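Aldehyde dehydrogenase (Burkholderia vietnamiensis, PDB 5KF0) probably oxidises aldehydes to carboxylic acids with NAD(P)+ as electron acceptor, and holds NADPH in its cofactor pocket. Local coordinates at residues 79-82 / 83-87; 63-66 / 67-70; 271-274 / 275-278. All coordinates share one frame; numbering follows the deposited sequence.

Contact 1 of 3, residues 79-82 / 83-87; sequences HCVA and RFRER
Four i to i+4 backbone bonds tie residues 79-82 to 83-87: Arg83 N to His79 O, Phe84 N to Cys80 O, Arg85 N to Val81 O and Glu86 N to Ala82 O. Phe84 N reaches Cys80 O at 2.8 Å, with an N-H...O angle of 161°. The helix ends just beyond, since Arg87 is the first residue to leave helical backbone angles.

Two rings are engaged. The CG methylene of Arg83 lies over one face of the His79 ring, 3.8 Å from its centroid and 23° off the normal, a CH-pi contact set toward the rim. The Phe84 ring has Cys80 O above one face, 3.1 Å from CG of Phe84, while Cys80 CB packs against CE2 of Phe84 at 3.8 Å. The sulfur itself stands obliquely to that ring, with SG of Cys80 5.2 Å from the Phe84 centroid.

Apolar packing adds Val81, whose CG1 sits beneath the centre of the Arg85 guanidinium, 3.7 Å from CZ of Arg85; the arginine chain, extended from CG to NE, carries the group there.

Charged groups gather on the Arg83 side. Bends at chi2 and chi3 fold its chain along the imidazole, and NH1 of Arg83 forms a salt bridge of 2.9 Å with OE1 of Glu86. Glu203 forms a salt bridge with NH2 of Arg83 and is hydrogen-bonded to NE2 of His79.

The whole is typical of the C-terminal end of an amphipathic helix: Cys80, Val81 and Phe84 pack on helix 103-123, Phe84 edge-to-face with Phe117, while Arg83 and Arg87 face helix 192-202 of the aldehyde dehydrogenase fold.

Contact 2 of 3, residues 63-66 / 67-70; sequences KPMR and ELPA
Lys63 and Glu67, one helical turn apart, meet through a salt bridge from NZ of Lys63 to OE2 of Glu67. The modelled separation of 2.4 Å is very short, so its exact length is doubtful, although the pairing of opposite charges is plain. The lysine leaves the helix with CG anti to the backbone N (chi1 -176°), then bends at chi3 and chi4 to bring the ammonium across the extended glutamate.

The amides of Glu67 and Leu68 are both bonded within this turn. Glu67 N donates to Lys63 O at 3.0 Å and has a second, weak bond to Pro64 O. Leu68 N is bonded to Met65 O at 3.2 Å; its donor stands 70° out of the carbonyl plane, so no lone pair is aimed at it, and a weak bond to Pro64 O accompanies it. Met65 O also takes a weak hydrogen bond from NH2 of Arg73. The pairing here mixes i+3 and i+4 bonds. One water donates to both Arg66 O (3.1 Å) and Leu68 O (3.0 Å), joining two carbonyls where the chain turns away. In one of its two conformers, NH2 of Arg66 forms a salt bridge with Glu433 of the second subunit, which also forms a long, weak ion pair with Lys63.

The turn links short helix 62-67 to helix 70-86: Met65 packs on Pro181, Pro207 and Ala210, Arg66 lies against strand 143-151, and Pro69 and Ala70 touch the third subunit.

Contact 3 of 3, residues 271-274 / 275-278; sequences FEQL and DYVV
The first turn of helix 274-286 is set by two nearly straight backbone bonds, Val277 N to Gln273 O (3.0 Å) and Val278 N to Leu274 O (2.8 Å), with Gln273 at the N-cap position. A water bridges Asp275 N, from which it accepts at 3.1 Å, and Glu272 O, to which it donates weakly.

Gln273 places CG between its backbone N and carbonyl carbon (chi1 61°), and the extended chain beyond runs alongside Tyr276, pointing the same way. Its amide plane is turned 44° from the phenol ring; CD and OE1 of Gln273 each come to 3.8 Å from CD1 of Tyr276, and OE1 approaches the ring obliquely. Polar ends have partners outside: NE2 of Gln273 bonds to Gln270 and Asn442, and the Tyr276 hydroxyl to Asn442 O and to Arg483 of the second subunit, whose Arg485 makes a cation-pi contact with the ring and a weak hydrogen bond with OE1 of Gln273. CG2 of Val277 lies 3.3 Å from Gln273 O, the same carbonyl that its own N-H bonds.

Leu274 and Val278 face helix 306-319, where Lys312 forms a salt bridge with Asp275. This is a helix N-terminus entered through a 3-10 turn after strand 263-266, with one flank at the subunit interface.

The three contacts lie in series along one chain and none touches another. Contact 2 covers helix 62-67 and the link to helix 70-86, which carries contact 1; their centres are about 23 Å apart and their nearest atoms about 11 Å. Contact 3 is remote from both: its centre is about 39 Å from that of contact 1 and about 52 Å from that of contact 2, across the chain's centre from the latter. Contacts 2 and 3 nevertheless both meet the second subunit, whereas contact 1 touches no other chain. Contacts 1 and 2 precede the first NADPH-pocket residue in sequence; contact 3 lies within the pocket's sequence span, which alone does not make it part of the pocket.

Contact 1 of 3, residues 79-82 / 83-87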
loop_
_atom_site.group_PDB
_atom_site.type_symbol
_atom_site.label_atom_id
_atom_site.label_comp_id
_atom_site.label_asym_id
_atom_site.label_seq_id
_atom_site.Cartn_x
_atom_site.Cartn_y
_atom_site.Cartn_z
ATOM N N HIS A 79 -7.915 0.734 27.102
ATOM C CA HIS A 79 -8.374 0.382 28.442
ATOM C C HIS A 79 -8.026 -1.059 28.781
ATOM O O HIS A 79 -7.584 -1.354 29.899
ATOM C CB HIS A 79 -9.883 0.568 28.574
ATOM C CG HIS A 79 -10.404 0.210 29.933
ATOM N ND1 HIS A 79 -10.262 1.039 31.025
ATOM C CD2 HIS A 79 -11.046 -0.896 30.382
ATOM C CE1 HIS A 79 -10.804 0.464 32.086
ATOM N NE2 HIS A 79 -11.293 -0.706 31.721
ATOM N N CYS A 80 -8.240 -1.970 27.825
ATOM C CA CYS A 80 -7.868 -3.368 28.010
ATOM C C CYS A 80 -6.375 -3.515 28.283
ATOM O O CYS A 80 -5.977 -4.201 29.229
ATOM C CB CYS A 80 -8.258 -4.184 26.781
ATOM S SG CYS A 80 -10.053 -4.352 26.570
ATOM N N VAL A 81 -5.537 -2.885 27.451
ATOM C CA VAL A 81 -4.084 -2.951 27.646
ATOM C C VAL A 81 -3.711 -2.513 29.054
ATOM O O VAL A 81 -2.937 -3.184 29.753
ATOM C CB VAL A 81 -3.357 -2.096 26.595
ATOM C CG1 VAL A 81 -1.867 -1.956 26.959
ATOM C CG2 VAL A 81 -3.515 -2.713 25.220
ATOM N N ALA A 82 -4.245 -1.368 29.487
ATOM C CA ALA A 82 -3.902 -0.852 30.808
ATOM C C ALA A 82 -4.334 -1.810 31.911
ATOM O O ALA A 82 -3.598 -2.025 32.883
ATOM C CB ALA A 82 -4.542 0.517 31.023
ATOM N N ARG A 83 -5.532 -2.385 31.787
ATOM C CA ARG A 83 -6.036 -3.252 32.845
ATOM C C ARG A 83 -5.336 -4.605 32.845
ATOM O O ARG A 83 -5.141 -5.193 33.916
ATOM C CB ARG A 83 -7.559 -3.416 32.709
ATOM C CG ARG A 83 -8.345 -2.116 32.934
ATOM C CD ARG A 83 -8.475 -1.741 34.424
ATOM N NE ARG A 83 -9.447 -2.609 35.074
ATOM C CZ ARG A 83 -9.215 -3.339 36.163
ATOM N NH1 ARG A 83 -8.037 -3.288 36.774
ATOM N NH2 ARG A 83 -10.175 -4.113 36.649
ATOM N N PHE A 84 -4.945 -5.112 31.672
ATOM C CA PHE A 84 -4.195 -6.367 31.637
ATOM C C PHE A 84 -2.835 -6.195 32.305
ATOM O O PHE A 84 -2.355 -7.095 33.005
ATOM C CB PHE A 84 -4.021 -6.866 30.198
ATOM C CG PHE A 84 -5.314 -7.187 29.486
ATOM C CD1 PHE A 84 -6.480 -7.482 30.194
ATOM C CD2 PHE A 84 -5.355 -7.189 28.097
ATOM C CE1 PHE A 84 -7.672 -7.771 29.513
ATOM C CE2 PHE A 84 -6.525 -7.475 27.407
ATOM C CZ PHE A 84 -7.682 -7.777 28.111
ATOM N N ARG A 85 -2.203 -5.039 32.108
ATOM C CA ARG A 85 -0.962 -4.752 32.823
ATOM C C ARG A 85 -1.195 -4.686 34.326
ATOM O O ARG A 85 -0.398 -5.217 35.113
ATOM C CB ARG A 85 -0.361 -3.441 32.327
ATOM C CG ARG A 85 0.217 -3.525 30.933
ATOM C CD ARG A 85 0.622 -2.157 30.424
ATOM N NE ARG A 85 1.392 -2.286 29.194
ATOM C CZ ARG A 85 1.556 -1.311 28.315
ATOM N NH1 ARG A 85 0.997 -0.129 28.530
ATOM N NH2 ARG A 85 2.273 -1.521 27.220
ATOM N N GLU A 86 -2.285 -4.038 34.746
ATOM C CA GLU A 86 -2.598 -3.964 36.173
ATOM C C GLU A 86 -2.840 -5.345 36.767
ATOM O O GLU A 86 -2.474 -5.604 37.921
ATOM C CB GLU A 86 -3.824 -3.080 36.405
ATOM C CG GLU A 86 -3.563 -1.592 36.238
ATOM C CD GLU A 86 -4.811 -0.753 36.445
ATOM O OE1 GLU A 86 -5.869 -1.319 36.802
ATOM O OE2 GLU A 86 -4.730 0.479 36.249
ATOM N N ARG A 87 -3.453 -6.243 35.999
ATOM C CA ARG A 87 -3.873 -7.552 36.483
ATOM C C ARG A 87 -2.965 -8.666 35.972
ATOM O O ARG A 87 -3.383 -9.821 35.869
ATOM C CB ARG A 87 -5.330 -7.801 36.090
ATOM C CG ARG A 87 -6.269 -6.746 36.687
ATOM C CD ARG A 87 -7.711 -6.898 36.216
ATOM N NE ARG A 87 -8.336 -8.101 36.749
ATOM C CZ ARG A 87 -9.639 -8.352 36.687
ATOM N NH1 ARG A 87 -10.458 -7.477 36.124
ATOM N NH2 ARG A 87 -10.126 -9.473 37.208
#

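Contact 2 of 3, residues 63-66 / 67-70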
loop_
_atom_site.group_PDB
_atom_site.type_symbol
_atom_site.label_atom_id
_atom_site.label_comp_id
_atom_site.label_asym_id
_atom_site.label_seq_id
_atom_site.Cartn_x
_atom_site.Cartn_y
_atom_site.Cartn_z
ATOM N N LYS A 63 -25.317 -1.738 14.222
ATOM C CA LYS A 63 -25.251 -0.333 13.820
ATOM C C LYS A 63 -24.521 0.512 14.862
ATOM O O LYS A 63 -23.629 1.291 14.478
ATOM C CB LYS A 63 -26.657 0.192 13.509
ATOM C CG LYS A 63 -26.683 1.624 12.992
ATOM C CD LYS A 63 -28.049 1.942 12.379
ATOM C CE LYS A 63 -28.454 3.389 12.611
ATOM N NZ LYS A 63 -27.621 4.332 11.822
ATOM N N PRO A 64 -24.793 0.388 16.165
ATOM C CA PRO A 64 -24.015 1.177 17.135
ATOM C C PRO A 64 -22.514 0.918 17.073
ATOM O O PRO A 64 -21.717 1.860 17.195
ATOM C CB PRO A 64 -24.613 0.743 18.480
ATOM C CG PRO A 64 -26.010 0.348 18.149
ATOM C CD PRO A 64 -25.934 -0.299 16.809
ATOM N N MET A 65 -22.105 -0.337 16.882
ATOM C CA MET A 65 -20.681 -0.639 16.753
ATOM C C MET A 65 -20.104 -0.029 15.484
ATOM O O MET A 65 -18.994 0.511 15.498
ATOM C CB MET A 65 -20.456 -2.154 16.764
ATOM C CG MET A 65 -20.535 -2.771 18.139
ATOM S SD MET A 65 -19.252 -2.114 19.238
ATOM C CE MET A 65 -17.774 -2.760 18.487
ATOM N N ARG A 66 -20.851 -0.109 14.378
ATOM C CA ARG A 66 -20.393 0.456 13.113
ATOM C C ARG A 66 -20.225 1.971 13.201
ATOM O O ARG A 66 -19.376 2.547 12.510
ATOM C CB ARG A 66 -21.382 0.091 12.003
ATOM C CG ARG A 66 -21.025 0.620 10.628
ATOM C CD ARG A 66 -22.041 0.191 9.571
ATOM N NE ARG A 66 -23.241 1.032 9.537
ATOM C CZ ARG A 66 -24.478 0.591 9.751
ATOM N NH1 ARG A 66 -24.697 -0.691 10.029
ATOM N NH2 ARG A 66 -25.499 1.434 9.683
ATOM N N GLU A 67 -21.007 2.628 14.040
ATOM C CA GLU A 67 -20.947 4.081 14.145
ATOM C C GLU A 67 -19.914 4.573 15.149
ATOM O O GLU A 67 -19.633 5.775 15.184
ATOM C CB GLU A 67 -22.330 4.628 14.504
ATOM C CG GLU A 67 -23.323 4.411 13.370
ATOM C CD GLU A 67 -24.701 4.936 13.670
ATOM O OE1 GLU A 67 -25.009 5.178 14.854
ATOM O OE2 GLU A 67 -25.481 5.106 12.710
ATOM N N LEU A 68 -19.357 3.686 15.960
ATOM C CA LEU A 68 -18.319 4.061 16.908
ATOM C C LEU A 68 -17.096 4.586 16.159
ATOM O O LEU A 68 -16.527 3.854 15.334
ATOM C CB LEU A 68 -17.951 2.847 17.752
ATOM C CG LEU A 68 -17.459 3.021 19.184
ATOM C CD1 LEU A 68 -18.520 3.730 20.008
ATOM C CD2 LEU A 68 -17.144 1.649 19.766
ATOM N N PRO A 69 -16.650 5.814 16.415
ATOM C CA PRO A 69 -15.481 6.333 15.691
ATOM C C PRO A 69 -14.217 5.569 16.044
ATOM O O PRO A 69 -14.098 4.956 17.104
ATOM C CB PRO A 69 -15.378 7.792 16.150
ATOM C CG PRO A 69 -16.673 8.096 16.805
ATOM C CD PRO A 69 -17.210 6.814 17.344
ATOM N N ALA A 70 -13.247 5.628 15.123
ATOM C CA ALA A 70 -12.005 4.870 15.293
ATOM C C ALA A 70 -11.333 5.161 16.630
ATOM O O ALA A 70 -10.868 4.235 17.306
ATOM C CB ALA A 70 -11.045 5.165 14.136
HETATM O O HOH W 1 -17.110 4.658 12.482
#

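Contact 3 of 3, residues 271-274 / 275-278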
loop_
_atom_site.group_PDB
_atom_site.type_symbol
_atom_site.label_atom_id
_atom_site.label_comp_id
_atom_site.label_asym_id
_atom_site.label_seq_id
_atom_site.Cartn_x
_atom_site.Cartn_y
_atom_site.Cartn_z
ATOM N N PHE A 271 27.503 -25.895 12.254
ATOM C CA PHE A 271 28.333 -26.467 13.322
ATOM C C PHE A 271 28.691 -25.435 14.390
ATOM O O PHE A 271 28.623 -25.724 15.593
ATOM C CB PHE A 271 29.613 -27.084 12.760
ATOM C CG PHE A 271 30.477 -27.714 13.823
ATOM C CD1 PHE A 271 30.207 -28.994 14.281
ATOM C CD2 PHE A 271 31.531 -27.012 14.389
ATOM C CE1 PHE A 271 30.983 -29.575 15.273
ATOM C CE2 PHE A 271 32.311 -27.585 15.382
ATOM C CZ PHE A 271 32.035 -28.869 15.822
ATOM N N GLU A 272 29.059 -24.221 13.976
ATOM C CA GLU A 272 29.524 -23.224 14.932
ATOM C C GLU A 272 28.423 -22.681 15.838
ATOM O O GLU A 272 28.739 -22.032 16.838
ATOM C CB GLU A 272 30.201 -22.065 14.197
ATOM C CG GLU A 272 31.483 -22.468 13.485
ATOM C CD GLU A 272 32.555 -22.930 14.449
ATOM O OE1 GLU A 272 32.740 -22.271 15.496
ATOM O OE2 GLU A 272 33.206 -23.961 14.169
ATOM N N GLN A 273 27.147 -22.889 15.528
ATOM C CA GLN A 273 26.116 -22.425 16.452
ATOM C C GLN A 273 25.198 -23.560 16.886
ATOM O O GLN A 273 24.010 -23.363 17.139
ATOM C CB GLN A 273 25.323 -21.253 15.872
ATOM C CG GLN A 273 24.556 -21.491 14.587
ATOM C CD GLN A 273 23.570 -20.346 14.311
ATOM O OE1 GLN A 273 23.733 -19.243 14.844
ATOM N NE2 GLN A 273 22.533 -20.609 13.499
ATOM N N LEU A 274 25.764 -24.763 17.040
ATOM C CA LEU A 274 24.946 -25.908 17.434
ATOM C C LEU A 274 24.307 -25.715 18.805
ATOM O O LEU A 274 23.180 -26.163 19.029
ATOM C CB LEU A 274 25.778 -27.194 17.411
ATOM C CG LEU A 274 25.848 -27.881 16.047
ATOM C CD1 LEU A 274 26.608 -29.204 16.159
ATOM C CD2 LEU A 274 24.457 -28.092 15.447
ATOM N N ASP A 275 25.002 -25.070 19.748
ATOM C CA ASP A 275 24.391 -24.873 21.063
ATOM C C ASP A 275 23.157 -23.984 20.963
ATOM O O ASP A 275 22.147 -24.235 21.630
ATOM C CB ASP A 275 25.396 -24.282 22.053
ATOM C CG ASP A 275 26.440 -25.295 22.504
ATOM O OD1 ASP A 275 26.186 -26.513 22.403
ATOM O OD2 ASP A 275 27.516 -24.869 22.966
ATOM N N TYR A 276 23.216 -22.942 20.126
ATOM C CA TYR A 276 22.042 -22.107 19.897
ATOM C C TYR A 276 20.922 -22.919 19.262
ATOM O O TYR A 276 19.764 -22.852 19.691
ATOM C CB TYR A 276 22.397 -20.916 18.996
ATOM C CG TYR A 276 21.175 -20.270 18.367
ATOM C CD1 TYR A 276 20.868 -20.467 17.022
ATOM C CD2 TYR A 276 20.317 -19.478 19.127
ATOM C CE1 TYR A 276 19.726 -19.890 16.456
ATOM C CE2 TYR A 276 19.191 -18.890 18.574
ATOM C CZ TYR A 276 18.902 -19.103 17.235
ATOM O OH TYR A 276 17.772 -18.533 16.699
ATOM N N VAL A 277 21.260 -23.692 18.228
ATOM C CA VAL A 277 20.263 -24.504 17.529
ATOM C C VAL A 277 19.592 -25.470 18.496
ATOM O O VAL A 277 18.361 -25.565 18.561
ATOM C CB VAL A 277 20.924 -25.248 16.354
ATOM C CG1 VAL A 277 19.943 -26.241 15.717
ATOM C CG2 VAL A 277 21.436 -24.218 15.308
ATOM N N VAL A 278 20.404 -26.196 19.267
ATOM C CA VAL A 278 19.881 -27.169 20.222
ATOM C C VAL A 278 18.980 -26.494 21.248
ATOM O O VAL A 278 17.924 -27.030 21.605
ATOM C CB VAL A 278 21.050 -27.925 20.880
ATOM C CG1 VAL A 278 20.599 -28.636 22.159
ATOM C CG2 VAL A 278 21.643 -28.911 19.883
HETATM O O HOH W 2 27.865 -24.030 19.462
#